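Local structure of EmGH1 (5Z87) at residues T165-R170 against G397-S402; W197-H202 against G638-K643; V627-N632 against P658-G663. The protein probably hydrolyses beta-glucosidic bonds, as a glycoside hydrolase of family 3. All coordinates share one frame; numbering follows the deposited sequence.

Contact 1 (T165-R170 against G397-S402); sequences TAKEAR and GRLARS
Leu399 points at the backbone of helix 155-171, and Glu168 starts off to the side but brings its carboxylate to the turn after the leucine. Leu399 CD1 does the touching, lying 3.4 Å from Lys167 O and 3.6 Å from Lys167 CB, so that one methyl rests against the carbonyl and the root of the lysine side chain. Beyond CB the lysine leads away. Glu168 CG stands beside its backbone N (chi1 -59°) and CD continues the chain extended (chi2 -163°), which brings CD to 4.0 Å from Ala400 CA. Its OE2 comes 3.4 Å from Leu399 O, an approach of two acceptors. OE2 instead bonds to Thr141 OG1 and His405 ND1, and Thr141 OG1 also receives a weak bond from Arg401 N. The type II turn Leu399-Ser402 closes through Ser402 N to Leu399 O (3.0 Å), and Ser402 OG caps His405 N at the start of helix 403-416. Arg401 forms a salt bridge with Glu605. No hydrogen bond joins the two segments; helix 155-171 of the barrel domain meets the end of helix 393-399 and the turn after it through one leucine methyl and a carboxylate whose charge is likely to be eased by the nearby helix start.

Contact 2 (W197-H202 against G638-K643); sequences WGEDPH and GYYYQK
Tyr640 OH is gripped by two groups: it donates to Asp200 OD1 at 2.5 Å and accepts from Met725 N on strand 724-733. OD1 sits at the edge of the Tyr640 ring, in its plane, whereas the hydroxyl lies well above the carboxylate plane. With CG anti to the backbone N (chi1 178°), the Asp200 carboxylate is carried to the Tyr640 side; its other oxygen, OD2, caps Val203 N at the start of helix 201-216. Glu199 reaches toward the backbone of 638-643. Its OE2 accepts from Tyr640 N at 2.9 Å (N-H...O 161°), the N-H coming from above the carboxylate plane, and OE1 bonds to Thr628 N, while CD rests 3.5 Å from Tyr639 CB. Tyr641 OH donates to the backbone Glu199 O at 2.6 Å, in the carbonyl plane. Pro201 CD lies over one face of the Tyr641 ring, 4.3 Å from its centroid, a CH-pi contact; Tyr639 CD1 lies over the centre of the opposite face. An alanine in place of Glu199 would probably leave Tyr640 N and Thr628 N without their carboxylate acceptor and let the 638-643 loop shift. Two acidic side chains and a carbonyl, met by tyrosine hydroxyls and backbone N-H groups, thus fasten the barrel domain to the C-terminal domain, and through Met725 to the fibronectin-like domain, their buried oxygens satisfied at a domain junction.

Contact 3 (V627-N632 against P658-G663); sequences VTIVRN and PLYPFG
Ile629 and Tyr660 form a single antiparallel beta bridge with a classic bulge, joining two parts of the long irregular region between helix 607-615 and strand 671-678. Ile629 N donates to Tyr660 O at 2.9 Å, almost straight (165°). In return Ile629 O takes two weak bonds, from Tyr660 N (3.3 Å) and from Leu659 N (2.7 Å), because Leu659 and Tyr660 together face this one residue. Ile629 CB meets the edge of the Tyr660 ring at CD2, 4.0 Å away, and the hydroxyl of that tyrosine reaches Gln421. Thr628 splits its two branches: CG2, anti to the backbone N, packs against Pro658 CB at 3.6 Å, while OG1 is turned to Phe662, where it accepts a weak bond from Phe662 N and a firmer one from a water 3.0 Å from OG1; the water in turn accepts a weak bond from Phe662 N. Arg631 crosses Leu659 at about a right angle, with Leu659 CD1 over one face of the guanidinium, 3.8 Å from NH1. NH2 donates weakly to Pro658 O, but the firmer partner of this side chain is Thr657 O, bonded by NE. Leu659 and Tyr660 also rest on helix 588-593. The doubled use of Ile629 O and the water beside Thr628 supply weak partners for backbone N-H groups in a pairing that has only one regular bridge.

In the fold
Contacts 2 and 3 are neighbours, their centres about 11 Å apart, and they touch: Phe662 stacks on Tyr640, and the Glu199 carboxylate is shared between them. Contact 1 stands apart on the other side of the chain's centre, about 34 Å from contact 2 and 37 Å from contact 3, centre to centre. Along the chain, contact 1 interleaves with contact 2 and closes before contact 3 opens, while contacts 2 and 3 interleave. Segments 638-643, 627-632 and 658-663 share the region between helix 607-615 and strand 671-678, so the tail of the C-terminal domain is folded on itself and tied to the barrel domain, whose helix 155-171 makes contact 1.

Contact 1 (T165-R170 against G397-S402)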
loop_
_atom_site.group_PDB
_atom_site.type_symbol
_atom_site.label_atom_id
_atom_site.label_comp_id
_atom_site.label_asym_id
_atom_site.label_seq_id
_atom_site.Cartn_x
_atom_site.Cartn_y
_atom_site.Cartn_z
ATOM N N THR A 165 -36.416 -2.565 1.059
ATOM C CA THR A 165 -35.836 -2.590 -0.277
ATOM C C THR A 165 -36.219 -3.863 -1.026
ATOM O O THR A 165 -36.490 -3.826 -2.233
ATOM C CB THR A 165 -34.308 -2.468 -0.189
ATOM O OG1 THR A 165 -33.950 -1.219 0.424
ATOM C CG2 THR A 165 -33.699 -2.547 -1.575
ATOM N N ALA A 166 -36.216 -5.007 -0.329
ATOM C CA ALA A 166 -36.578 -6.262 -0.978
ATOM C C ALA A 166 -38.034 -6.242 -1.454
ATOM O O ALA A 166 -38.336 -6.678 -2.576
ATOM C CB ALA A 166 -36.325 -7.432 -0.025
ATOM N N LYS A 167 -38.946 -5.729 -0.617
ATOM C CA LYS A 167 -40.350 -5.594 -1.004
ATOM C C LYS A 167 -40.480 -4.829 -2.303
ATOM O O LYS A 167 -41.186 -5.256 -3.222
ATOM C CB LYS A 167 -41.140 -4.870 0.090
ATOM C CG LYS A 167 -41.502 -5.696 1.285
ATOM C CD LYS A 167 -42.200 -4.816 2.327
ATOM C CE LYS A 167 -42.427 -5.584 3.616
ATOM N NZ LYS A 167 -42.896 -4.693 4.710
ATOM N N GLU A 168 -39.814 -3.673 -2.384
ATOM C CA GLU A 168 -39.915 -2.841 -3.573
ATOM C C GLU A 168 -39.340 -3.560 -4.787
ATOM O O GLU A 168 -39.877 -3.450 -5.896
ATOM C CB GLU A 168 -39.213 -1.492 -3.339
ATOM C CG GLU A 168 -39.786 -0.678 -2.169
ATOM C CD GLU A 168 -39.389 0.805 -2.165
ATOM O OE1 GLU A 168 -38.786 1.309 -3.148
ATOM O OE2 GLU A 168 -39.691 1.475 -1.149
ATOM N N ALA A 169 -38.259 -4.317 -4.593
ATOM C CA ALA A 169 -37.624 -4.995 -5.719
ATOM C C ALA A 169 -38.477 -6.166 -6.207
ATOM O O ALA A 169 -38.728 -6.305 -7.408
ATOM C CB ALA A 169 -36.217 -5.466 -5.324
ATOM N N ARG A 170 -38.929 -7.019 -5.287
ATOM C CA ARG A 170 -39.670 -8.214 -5.680
ATOM C C ARG A 170 -41.014 -7.846 -6.308
ATOM O O ARG A 170 -41.423 -8.439 -7.313
ATOM C CB ARG A 170 -39.847 -9.130 -4.463
ATOM C CG ARG A 170 -40.323 -10.543 -4.788
ATOM C CD ARG A 170 -39.343 -11.262 -5.714
ATOM N NE ARG A 170 -39.908 -12.466 -6.321
ATOM C CZ ARG A 170 -39.701 -13.698 -5.865
ATOM N NH1 ARG A 170 -40.255 -14.744 -6.470
ATOM N NH2 ARG A 170 -38.942 -13.886 -4.796
ATOM N N GLY A 397 -46.727 -0.271 -6.883
ATOM C CA GLY A 397 -47.099 1.133 -6.788
ATOM C C GLY A 397 -47.359 1.581 -5.364
ATOM O O GLY A 397 -47.049 2.718 -4.996
ATOM N N ARG A 398 -47.904 0.698 -4.538
ATOM C CA ARG A 398 -48.154 1.072 -3.154
ATOM C C ARG A 398 -46.867 1.142 -2.335
ATOM O O ARG A 398 -46.755 1.990 -1.440
ATOM C CB ARG A 398 -49.137 0.088 -2.532
ATOM C CG ARG A 398 -50.502 0.117 -3.213
ATOM C CD ARG A 398 -51.548 -0.586 -2.365
ATOM N NE ARG A 398 -51.256 -2.001 -2.162
ATOM C CZ ARG A 398 -51.451 -2.938 -3.086
ATOM N NH1 ARG A 398 -51.927 -2.606 -4.285
ATOM N NH2 ARG A 398 -51.172 -4.205 -2.813
ATOM N N LEU A 399 -45.894 0.268 -2.621
ATOM C CA LEU A 399 -44.683 0.193 -1.802
ATOM C C LEU A 399 -43.703 1.315 -2.112
ATOM O O LEU A 399 -43.072 1.860 -1.198
ATOM C CB LEU A 399 -43.982 -1.144 -2.012
ATOM C CG LEU A 399 -44.696 -2.385 -1.506
ATOM C CD1 LEU A 399 -43.894 -3.615 -1.892
ATOM C CD2 LEU A 399 -44.901 -2.310 -0.004
ATOM N N ALA A 400 -43.548 1.649 -3.389
ATOM C CA ALA A 400 -42.527 2.591 -3.815
ATOM C C ALA A 400 -42.651 3.927 -3.084
ATOM O O ALA A 400 -43.651 4.639 -3.227
ATOM C CB ALA A 400 -42.621 2.797 -5.317
ATOM N N ARG A 401 -41.613 4.261 -2.312
ATOM C CA ARG A 401 -41.526 5.533 -1.595
ATOM C C ARG A 401 -42.765 5.761 -0.742
ATOM O O ARG A 401 -43.249 6.886 -0.587
ATOM C CB ARG A 401 -41.283 6.697 -2.554
ATOM C CG ARG A 401 -39.907 6.656 -3.204
ATOM C CD ARG A 401 -39.577 7.985 -3.860
ATOM N NE ARG A 401 -39.399 9.025 -2.861
ATOM C CZ ARG A 401 -39.806 10.281 -3.001
ATOM N NH1 ARG A 401 -40.444 10.659 -4.102
ATOM N NH2 ARG A 401 -39.590 11.154 -2.025
ATOM N N SER A 402 -43.279 4.667 -0.186
ATOM C CA SER A 402 -44.428 4.731 0.696
ATOM C C SER A 402 -44.101 5.592 1.913
ATOM O O SER A 402 -42.940 5.874 2.214
ATOM C CB SER A 402 -44.822 3.333 1.143
ATOM O OG SER A 402 -43.874 2.840 2.078
#

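Contact 2 (W197-H202 against G638-K643)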
loop_
_atom_site.group_PDB
_atom_site.type_symbol
_atom_site.label_atom_id
_atom_site.label_comp_id
_atom_site.label_asym_id
_atom_site.label_seq_id
_atom_site.Cartn_x
_atom_site.Cartn_y
_atom_site.Cartn_z
ATOM N N TRP A 197 -19.152 -0.772 4.189
ATOM C CA TRP A 197 -19.513 -0.489 5.568
ATOM C C TRP A 197 -18.295 -0.174 6.430
ATOM O O TRP A 197 -18.343 -0.309 7.655
ATOM C CB TRP A 197 -20.335 -1.656 6.127
ATOM C CG TRP A 197 -21.658 -1.732 5.372
ATOM C CD1 TRP A 197 -21.838 -2.165 4.091
ATOM C CD2 TRP A 197 -22.946 -1.269 5.819
ATOM N NE1 TRP A 197 -23.154 -2.031 3.722
ATOM C CE2 TRP A 197 -23.858 -1.495 4.768
ATOM C CE3 TRP A 197 -23.420 -0.715 7.020
ATOM C CZ2 TRP A 197 -25.221 -1.178 4.876
ATOM C CZ3 TRP A 197 -24.772 -0.414 7.126
ATOM C CH2 TRP A 197 -25.655 -0.644 6.059
ATOM N N GLY A 198 -17.212 0.264 5.821
ATOM C CA GLY A 198 -16.104 0.785 6.583
ATOM C C GLY A 198 -14.895 -0.121 6.548
ATOM O O GLY A 198 -14.760 -1.005 5.698
ATOM N N GLU A 199 -14.000 0.110 7.509
ATOM C CA GLU A 199 -12.740 -0.610 7.597
ATOM C C GLU A 199 -12.774 -1.789 8.569
ATOM O O GLU A 199 -11.852 -2.609 8.553
ATOM C CB GLU A 199 -11.618 0.363 8.021
ATOM C CG GLU A 199 -11.656 0.795 9.500
ATOM C CD GLU A 199 -10.657 1.921 9.835
ATOM O OE1 GLU A 199 -10.394 2.769 8.953
ATOM O OE2 GLU A 199 -10.149 1.957 10.984
ATOM N N ASP A 200 -13.765 -1.882 9.413
ATOM C CA ASP A 200 -13.644 -2.863 10.492
ATOM C C ASP A 200 -14.289 -4.192 10.109
ATOM O O ASP A 200 -15.453 -4.208 9.690
ATOM C CB ASP A 200 -14.294 -2.355 11.760
ATOM C CG ASP A 200 -14.215 -3.364 12.875
ATOM O OD1 ASP A 200 -13.085 -3.764 13.222
ATOM O OD2 ASP A 200 -15.272 -3.766 13.393
ATOM N N PRO A 201 -13.582 -5.320 10.280
ATOM C CA PRO A 201 -14.192 -6.619 9.934
ATOM C C PRO A 201 -15.438 -6.935 10.737
ATOM O O PRO A 201 -16.412 -7.459 10.171
ATOM C CB PRO A 201 -13.059 -7.615 10.206
ATOM C CG PRO A 201 -11.792 -6.799 10.017
ATOM C CD PRO A 201 -12.154 -5.459 10.625
ATOM N N HIS A 202 -15.461 -6.609 12.032
ATOM C CA HIS A 202 -16.649 -6.931 12.823
ATOM C C HIS A 202 -17.864 -6.133 12.358
ATOM O O HIS A 202 -18.958 -6.692 12.209
ATOM C CB HIS A 202 -16.392 -6.688 14.310
ATOM C CG HIS A 202 -17.601 -6.895 15.166
ATOM N ND1 HIS A 202 -18.018 -8.145 15.575
ATOM C CD2 HIS A 202 -18.500 -6.014 15.671
ATOM C CE1 HIS A 202 -19.111 -8.025 16.308
ATOM N NE2 HIS A 202 -19.425 -6.742 16.383
ATOM N N GLY A 638 -4.230 3.977 7.422
ATOM C CA GLY A 638 -4.448 4.385 8.790
ATOM C C GLY A 638 -5.516 3.633 9.559
ATOM O O GLY A 638 -5.861 4.042 10.669
ATOM N N TYR A 639 -6.031 2.532 9.013
ATOM C CA TYR A 639 -7.072 1.794 9.712
ATOM C C TYR A 639 -6.574 1.367 11.090
ATOM O O TYR A 639 -5.396 1.037 11.278
ATOM C CB TYR A 639 -7.531 0.583 8.882
ATOM C CG TYR A 639 -6.419 -0.364 8.465
ATOM C CD1 TYR A 639 -5.948 -1.342 9.339
ATOM C CD2 TYR A 639 -5.855 -0.287 7.191
ATOM C CE1 TYR A 639 -4.932 -2.209 8.966
ATOM C CE2 TYR A 639 -4.847 -1.146 6.803
ATOM C CZ TYR A 639 -4.380 -2.112 7.693
ATOM O OH TYR A 639 -3.355 -2.975 7.319
ATOM N N TYR A 640 -7.495 1.373 12.062
ATOM C CA TYR A 640 -7.115 1.335 13.475
ATOM C C TYR A 640 -6.455 0.017 13.879
ATOM O O TYR A 640 -5.616 0.020 14.783
ATOM C CB TYR A 640 -8.340 1.598 14.380
ATOM C CG TYR A 640 -9.238 0.389 14.577
ATOM C CD1 TYR A 640 -10.309 0.137 13.720
ATOM C CD2 TYR A 640 -9.004 -0.512 15.615
ATOM C CE1 TYR A 640 -11.127 -0.979 13.904
ATOM C CE2 TYR A 640 -9.788 -1.626 15.788
ATOM C CZ TYR A 640 -10.846 -1.857 14.935
ATOM O OH TYR A 640 -11.608 -2.977 15.139
ATOM N N TYR A 641 -6.832 -1.116 13.266
ATOM C CA TYR A 641 -6.371 -2.409 13.777
ATOM C C TYR A 641 -4.986 -2.730 13.233
ATOM O O TYR A 641 -4.773 -3.802 12.651
ATOM C CB TYR A 641 -7.369 -3.551 13.463
ATOM C CG TYR A 641 -7.904 -3.517 12.053
ATOM C CD1 TYR A 641 -8.960 -2.669 11.712
ATOM C CD2 TYR A 641 -7.354 -4.317 11.053
ATOM C CE1 TYR A 641 -9.440 -2.617 10.424
ATOM C CE2 TYR A 641 -7.828 -4.267 9.751
ATOM C CZ TYR A 641 -8.877 -3.422 9.443
ATOM O OH TYR A 641 -9.376 -3.367 8.157
ATOM N N GLN A 642 -4.045 -1.797 13.421
ATOM C CA GLN A 642 -2.675 -2.000 12.978
ATOM C C GLN A 642 -2.040 -3.150 13.748
ATOM O O GLN A 642 -2.405 -3.439 14.889
ATOM C CB GLN A 642 -1.845 -0.726 13.183
ATOM C CG GLN A 642 -2.323 0.489 12.386
ATOM C CD GLN A 642 -2.050 0.337 10.906
ATOM O OE1 GLN A 642 -0.954 -0.048 10.507
ATOM N NE2 GLN A 642 -3.060 0.610 10.079
ATOM N N LYS A 643 -1.065 -3.799 13.115
ATOM C CA LYS A 643 -0.146 -4.680 13.817
ATOM C C LYS A 643 0.654 -3.828 14.798
ATOM O O LYS A 643 0.640 -2.602 14.668
ATOM C CB LYS A 643 0.757 -5.393 12.808
ATOM C CG LYS A 643 0.013 -6.268 11.814
ATOM C CD LYS A 643 -0.818 -7.316 12.542
ATOM C CE LYS A 643 -1.259 -8.429 11.597
ATOM N NZ LYS A 643 -0.051 -9.162 11.152
#

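Contact 3 (V627-N632 against P658-G663)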
loop_
_atom_site.group_PDB
_atom_site.type_symbol
_atom_site.label_atom_id
_atom_site.label_comp_id
_atom_site.label_asym_id
_atom_site.label_seq_id
_atom_site.Cartn_x
_atom_site.Cartn_y
_atom_site.Cartn_z
ATOM N N VAL A 627 -14.857 4.315 9.799
ATOM C CA VAL A 627 -13.502 4.300 9.274
ATOM C C VAL A 627 -12.658 5.205 10.158
ATOM O O VAL A 627 -13.175 6.025 10.921
ATOM C CB VAL A 627 -13.434 4.795 7.815
ATOM C CG1 VAL A 627 -14.043 3.794 6.866
ATOM C CG2 VAL A 627 -14.131 6.166 7.707
ATOM N N THR A 628 -11.342 5.074 10.022
ATOM C CA THR A 628 -10.414 6.052 10.566
ATOM C C THR A 628 -10.247 7.160 9.538
ATOM O O THR A 628 -10.178 6.890 8.338
ATOM C CB THR A 628 -9.060 5.408 10.884
ATOM O OG1 THR A 628 -9.217 4.493 11.965
ATOM C CG2 THR A 628 -8.018 6.464 11.285
ATOM N N ILE A 629 -10.204 8.409 9.994
ATOM C CA ILE A 629 -9.927 9.524 9.092
ATOM C C ILE A 629 -8.482 9.962 9.314
ATOM O O ILE A 629 -8.156 10.538 10.358
ATOM C CB ILE A 629 -10.897 10.694 9.300
ATOM C CG1 ILE A 629 -12.357 10.242 9.099
ATOM C CG2 ILE A 629 -10.522 11.822 8.350
ATOM C CD1 ILE A 629 -12.646 9.730 7.685
ATOM N N VAL A 630 -7.604 9.683 8.344
ATOM C CA VAL A 630 -6.210 10.100 8.468
ATOM C C VAL A 630 -6.108 11.588 8.164
ATOM O O VAL A 630 -6.983 12.177 7.529
ATOM C CB VAL A 630 -5.281 9.283 7.553
ATOM C CG1 VAL A 630 -5.355 7.787 7.902
ATOM C CG2 VAL A 630 -5.646 9.511 6.090
ATOM N N ARG A 631 -5.018 12.204 8.626
ATOM C CA ARG A 631 -4.841 13.636 8.393
ATOM C C ARG A 631 -4.593 13.940 6.921
ATOM O O ARG A 631 -5.064 14.955 6.398
ATOM C CB ARG A 631 -3.695 14.168 9.256
ATOM C CG ARG A 631 -4.151 14.463 10.647
ATOM C CD ARG A 631 -3.035 14.704 11.642
ATOM N NE ARG A 631 -3.616 14.515 12.966
ATOM C CZ ARG A 631 -4.319 15.438 13.607
ATOM N NH1 ARG A 631 -4.479 16.636 13.062
ATOM N NH2 ARG A 631 -4.858 15.162 14.790
ATOM N N ASN A 632 -3.846 13.088 6.236
ATOM C CA ASN A 632 -3.580 13.343 4.837
ATOM C C ASN A 632 -3.279 12.025 4.157
ATOM O O ASN A 632 -2.922 11.037 4.799
ATOM C CB ASN A 632 -2.425 14.333 4.638
ATOM C CG ASN A 632 -1.080 13.760 5.063
ATOM O OD1 ASN A 632 -0.463 12.977 4.339
ATOM N ND2 ASN A 632 -0.610 14.169 6.233
ATOM N N PRO A 658 -4.456 10.113 13.839
ATOM C CA PRO A 658 -5.590 10.286 12.936
ATOM C C PRO A 658 -6.270 11.614 13.218
ATOM O O PRO A 658 -6.178 12.167 14.318
ATOM C CB PRO A 658 -6.494 9.091 13.263
ATOM C CG PRO A 658 -6.038 8.619 14.616
ATOM C CD PRO A 658 -4.602 8.937 14.713
ATOM N N LEU A 659 -6.924 12.153 12.191
ATOM C CA LEU A 659 -7.745 13.341 12.401
ATOM C C LEU A 659 -8.941 13.015 13.289
ATOM O O LEU A 659 -9.223 13.720 14.261
ATOM C CB LEU A 659 -8.184 13.911 11.049
ATOM C CG LEU A 659 -8.930 15.249 11.133
ATOM C CD1 LEU A 659 -8.068 16.350 11.773
ATOM C CD2 LEU A 659 -9.413 15.693 9.761
ATOM N N TYR A 660 -9.633 11.919 12.988
ATOM C CA TYR A 660 -10.654 11.343 13.851
ATOM C C TYR A 660 -10.435 9.834 13.886
ATOM O O TYR A 660 -10.241 9.210 12.828
ATOM C CB TYR A 660 -12.082 11.660 13.358
ATOM C CG TYR A 660 -12.359 13.116 13.025
ATOM C CD1 TYR A 660 -12.613 14.053 14.028
ATOM C CD2 TYR A 660 -12.395 13.546 11.711
ATOM C CE1 TYR A 660 -12.876 15.384 13.715
ATOM C CE2 TYR A 660 -12.659 14.877 11.387
ATOM C CZ TYR A 660 -12.903 15.784 12.393
ATOM O OH TYR A 660 -13.169 17.091 12.065
ATOM N N PRO A 661 -10.468 9.209 15.054
ATOM C CA PRO A 661 -10.254 7.763 15.119
ATOM C C PRO A 661 -11.517 6.990 14.783
ATOM O O PRO A 661 -12.634 7.502 14.864
ATOM C CB PRO A 661 -9.847 7.536 16.575
ATOM C CG PRO A 661 -10.560 8.624 17.320
ATOM C CD PRO A 661 -10.563 9.818 16.389
ATOM N N PHE A 662 -11.312 5.732 14.392
ATOM C CA PHE A 662 -12.426 4.817 14.201
ATOM C C PHE A 662 -13.339 4.822 15.425
ATOM O O PHE A 662 -12.875 4.770 16.568
ATOM C CB PHE A 662 -11.918 3.392 13.940
ATOM C CG PHE A 662 -13.022 2.348 13.894
ATOM C CD1 PHE A 662 -13.674 2.057 12.701
ATOM C CD2 PHE A 662 -13.414 1.675 15.044
ATOM C CE1 PHE A 662 -14.684 1.115 12.661
ATOM C CE2 PHE A 662 -14.420 0.732 15.004
ATOM C CZ PHE A 662 -15.057 0.449 13.807
ATOM N N GLY A 663 -14.649 4.874 15.176
ATOM C CA GLY A 663 -15.643 4.879 16.236
ATOM C C GLY A 663 -15.945 6.229 16.855
ATOM O O GLY A 663 -16.709 6.286 17.822
HETATM O O HOH W 1 -8.034 5.134 14.644
#